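Local coordinates for protein alcohol dehydrogenase, zinc-containing (Streptococcus pneumoniae serotype 2, PDB 5YLN) that probably catalyses the zinc-dependent, NAD+-linked oxidation of alcohols, at residues Ile104-Glu109 against Leu296-Thr301. Sequence-based numbering, arbitrary orientation.
With ZN (zinc ion), chain F.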
ATOM      1  N   ILE A 104      15.130   5.372   6.920  1.00 31.29           N
ATOM      2  CA  ILE A 104      14.321   6.161   5.999  1.00 32.42           C
ATOM      3  C   ILE A 104      15.028   7.491   5.758  1.00 33.01           C
ATOM      4  O   ILE A 104      14.556   8.550   6.182  1.00 30.73           O
ATOM      5  CB  ILE A 104      12.894   6.344   6.553  1.00 34.93           C
ATOM      6  CG1 ILE A 104      12.315   4.976   6.957  1.00 31.95           C
ATOM      7  CG2 ILE A 104      11.978   7.022   5.543  1.00 27.91           C
ATOM      8  CD1 ILE A 104      10.987   5.093   7.641  1.00 39.48           C
ATOM      9  N   TYR A 105      16.178   7.442   5.081  1.00 32.23           N
ATOM     10  CA  TYR A 105      16.990   8.645   4.929  1.00 32.63           C
ATOM     11  C   TYR A 105      16.272   9.712   4.115  1.00 30.71           C
ATOM     12  O   TYR A 105      16.601  10.895   4.241  1.00 30.01           O
ATOM     13  CB  TYR A 105      18.344   8.309   4.294  1.00 31.98           C
ATOM     14  CG  TYR A 105      19.125   7.240   5.054  1.00 34.49           C
ATOM     15  CD1 TYR A 105      19.095   7.183   6.448  1.00 34.60           C
ATOM     16  CD2 TYR A 105      19.864   6.276   4.376  1.00 33.84           C
ATOM     17  CE1 TYR A 105      19.788   6.209   7.149  1.00 38.74           C
ATOM     18  CE2 TYR A 105      20.559   5.287   5.072  1.00 41.07           C
ATOM     19  CZ  TYR A 105      20.521   5.257   6.458  1.00 42.85           C
ATOM     20  OH  TYR A 105      21.212   4.280   7.169  1.00 49.58           O
ATOM     21  N   ALA A 106      15.296   9.307   3.297  1.00 28.42           N
ATOM     22  CA  ALA A 106      14.451  10.232   2.558  1.00 28.40           C
ATOM     23  C   ALA A 106      13.761  11.246   3.466  1.00 39.18           C
ATOM     24  O   ALA A 106      13.355  12.318   2.987  1.00 36.10           O
ATOM     25  CB  ALA A 106      13.413   9.433   1.757  1.00 24.76           C
ATOM     26  N   HIS A 107      13.618  10.948   4.763  1.00 30.21           N
ATOM     27  CA  HIS A 107      12.909  11.872   5.638  1.00 33.57           C
ATOM     28  C   HIS A 107      13.730  12.247   6.859  1.00 36.07           C
ATOM     29  O   HIS A 107      13.174  12.565   7.908  1.00 34.58           O
ATOM     30  CB  HIS A 107      11.549  11.297   6.013  1.00 29.79           C
ATOM     31  CG  HIS A 107      10.646  11.199   4.828  1.00 30.99           C
ATOM     32  ND1 HIS A 107       9.959  12.288   4.333  1.00 36.50           N
ATOM     33  CD2 HIS A 107      10.391  10.176   3.976  1.00 33.03           C
ATOM     34  CE1 HIS A 107       9.288  11.931   3.254  1.00 35.35           C
ATOM     35  NE2 HIS A 107       9.525  10.651   3.021  1.00 37.19           N
ATOM     36  N   CYS A 108      15.059  12.267   6.714  1.00 34.08           N
ATOM     37  CA  CYS A 108      15.931  12.754   7.778  1.00 33.13           C
ATOM     38  C   CYS A 108      15.528  14.170   8.199  1.00 33.83           C
ATOM     39  O   CYS A 108      15.270  15.034   7.357  1.00 37.31           O
ATOM     40  CB  CYS A 108      17.391  12.713   7.303  1.00 27.12           C
ATOM     41  SG  CYS A 108      18.527  13.625   8.375  1.00 36.26           S
ATOM     42  N   GLU A 109      15.475  14.407   9.513  1.00 27.13           N
ATOM     43  CA  GLU A 109      14.954  15.658  10.071  1.00 34.52           C
ATOM     44  C   GLU A 109      16.031  16.695  10.385  1.00 37.94           C
ATOM     45  O   GLU A 109      15.715  17.741  10.952  1.00 38.17           O
ATOM     46  CB  GLU A 109      14.146  15.381  11.347  1.00 39.61           C
ATOM     47  CG  GLU A 109      12.987  14.406  11.160  1.00 45.92           C
ATOM     48  CD  GLU A 109      12.154  14.168  12.435  1.00 49.91           C
ATOM     49  OE1 GLU A 109      10.906  14.171  12.340  1.00 50.38           O
ATOM     50  OE2 GLU A 109      12.740  13.967  13.521  1.00 44.24           O
ATOM     51  N   LEU A 296       9.816   8.370  -1.698  1.00 32.80           N
ATOM     52  CA  LEU A 296      11.054   9.011  -2.116  1.00 34.57           C
ATOM     53  C   LEU A 296      12.201   8.060  -1.779  1.00 34.79           C
ATOM     54  O   LEU A 296      12.260   7.530  -0.660  1.00 34.62           O
ATOM     55  CB  LEU A 296      11.233  10.334  -1.373  1.00 35.46           C
ATOM     56  CG  LEU A 296      12.566  11.074  -1.466  1.00 37.05           C
ATOM     57  CD1 LEU A 296      12.859  11.358  -2.904  1.00 33.58           C
ATOM     58  CD2 LEU A 296      12.486  12.362  -0.670  1.00 36.86           C
ATOM     59  N   VAL A 297      13.113   7.860  -2.730  1.00 34.04           N
ATOM     60  CA  VAL A 297      14.242   6.974  -2.496  1.00 31.59           C
ATOM     61  C   VAL A 297      14.963   7.378  -1.213  1.00 36.17           C
ATOM     62  O   VAL A 297      15.030   8.562  -0.863  1.00 36.06           O
ATOM     63  CB  VAL A 297      15.200   6.990  -3.700  1.00 31.85           C
ATOM     64  CG1 VAL A 297      15.989   8.318  -3.756  1.00 32.65           C
ATOM     65  CG2 VAL A 297      16.165   5.805  -3.636  1.00 24.43           C
ATOM     66  N   SER A 298      15.484   6.384  -0.484  1.00 30.79           N
ATOM     67  CA  SER A 298      16.332   6.656   0.674  1.00 29.20           C
ATOM     68  C   SER A 298      17.815   6.443   0.401  1.00 32.70           C
ATOM     69  O   SER A 298      18.649   7.168   0.959  1.00 31.96           O
ATOM     70  CB  SER A 298      15.919   5.776   1.861  1.00 30.92           C
ATOM     71  OG  SER A 298      14.952   6.450   2.636  1.00 28.26           O
ATOM     72  N   THR A 299      18.136   5.489  -0.474  1.00 29.44           N
ATOM     73  CA  THR A 299      19.477   4.983  -0.795  1.00 29.10           C
ATOM     74  C   THR A 299      20.086   4.154   0.337  1.00 31.05           C
ATOM     75  O   THR A 299      21.296   3.894   0.339  1.00 33.81           O
ATOM     76  CB  THR A 299      20.461   6.091  -1.252  1.00 37.19           C
ATOM     77  OG1 THR A 299      20.872   6.908  -0.151  1.00 42.14           O
ATOM     78  CG2 THR A 299      19.822   6.974  -2.293  1.00 32.95           C
ATOM     79  N   ASN A 300      19.267   3.636   1.261  1.00 39.71           N
ATOM     80  CA  ASN A 300      19.795   2.683   2.229  1.00 27.31           C
ATOM     81  C   ASN A 300      20.298   1.395   1.565  1.00 30.82           C
ATOM     82  O   ASN A 300      21.133   0.692   2.149  1.00 31.81           O
ATOM     83  CB  ASN A 300      18.734   2.374   3.291  1.00 40.78           C
ATOM     84  CG  ASN A 300      17.451   1.846   2.696  1.00 45.93           C
ATOM     85  OD1 ASN A 300      16.901   2.420   1.763  1.00 56.90           O
ATOM     86  ND2 ASN A 300      16.979   0.733   3.221  1.00 46.64           N
ATOM     87  N   THR A 301      19.835   1.075   0.352  1.00 38.76           N
ATOM     88  CA  THR A 301      20.275  -0.143  -0.329  1.00 34.93           C
ATOM     89  C   THR A 301      21.563   0.032  -1.122  1.00 31.51           C
ATOM     90  O   THR A 301      22.091  -0.973  -1.610  1.00 35.34           O
ATOM     91  CB  THR A 301      19.193  -0.679  -1.288  1.00 36.04           C
ATOM     92  OG1 THR A 301      18.966   0.265  -2.344  1.00 39.35           O
ATOM     93  CG2 THR A 301      17.876  -0.950  -0.542  1.00 26.14           C
TER
HETATM   94 ZN    ZN F 402      18.541  11.986  10.102  0.71 39.83          ZN
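A short 3-10 turn in Ile104-Glu109, marked by the bond from His107 N to Ile104 O, meets the irregular loop Leu296-Thr301 most closely at Ala106 and Ser298, whose CA atoms lie 4.5 Å apart. Ser298 reaches across with its hydroxyl to the N-terminal side of this turn: Ala106 N donates to Ser298 OG over 3.0 Å, nearly straight at 169°. Tyr105 N lies marginally nearer to Ser298 OG, at 2.9 Å, but at a poor angle, so only Ala106 N makes the hydrogen bond across the segments. The methyl of Ala106 points into the opposing loop, with its CB 3.2 Å from Val297 O and 3.3 Å from Leu296 O, a tight fit against two backbone carbonyls. Leu296 sets its CG anti to its own N (chi1 170°), which brings CG (3.7 Å) and the CD2 methyl up to Ala106 CB. On the Tyr105 side, the ring turns its edge to Ser298 O, 3.7 Å from Tyr105 CD2. The same carbonyl accepts a very short bond from Thr299 OG1, on an in-plane lone pair. Glu161 of helix 157-165 binds the amides of Ser298 and Thr299, while His107 and Leu296 reach Asn289 of the second subunit. Cys108 SG binds zinc at 2.4 Å with Cys94, Cys97 and Cys100, so the contact joins the four-cysteine structural zinc lobe of medium-chain alcohol dehydrogenases to the loop following the last strand of the Rossmann-type sheet.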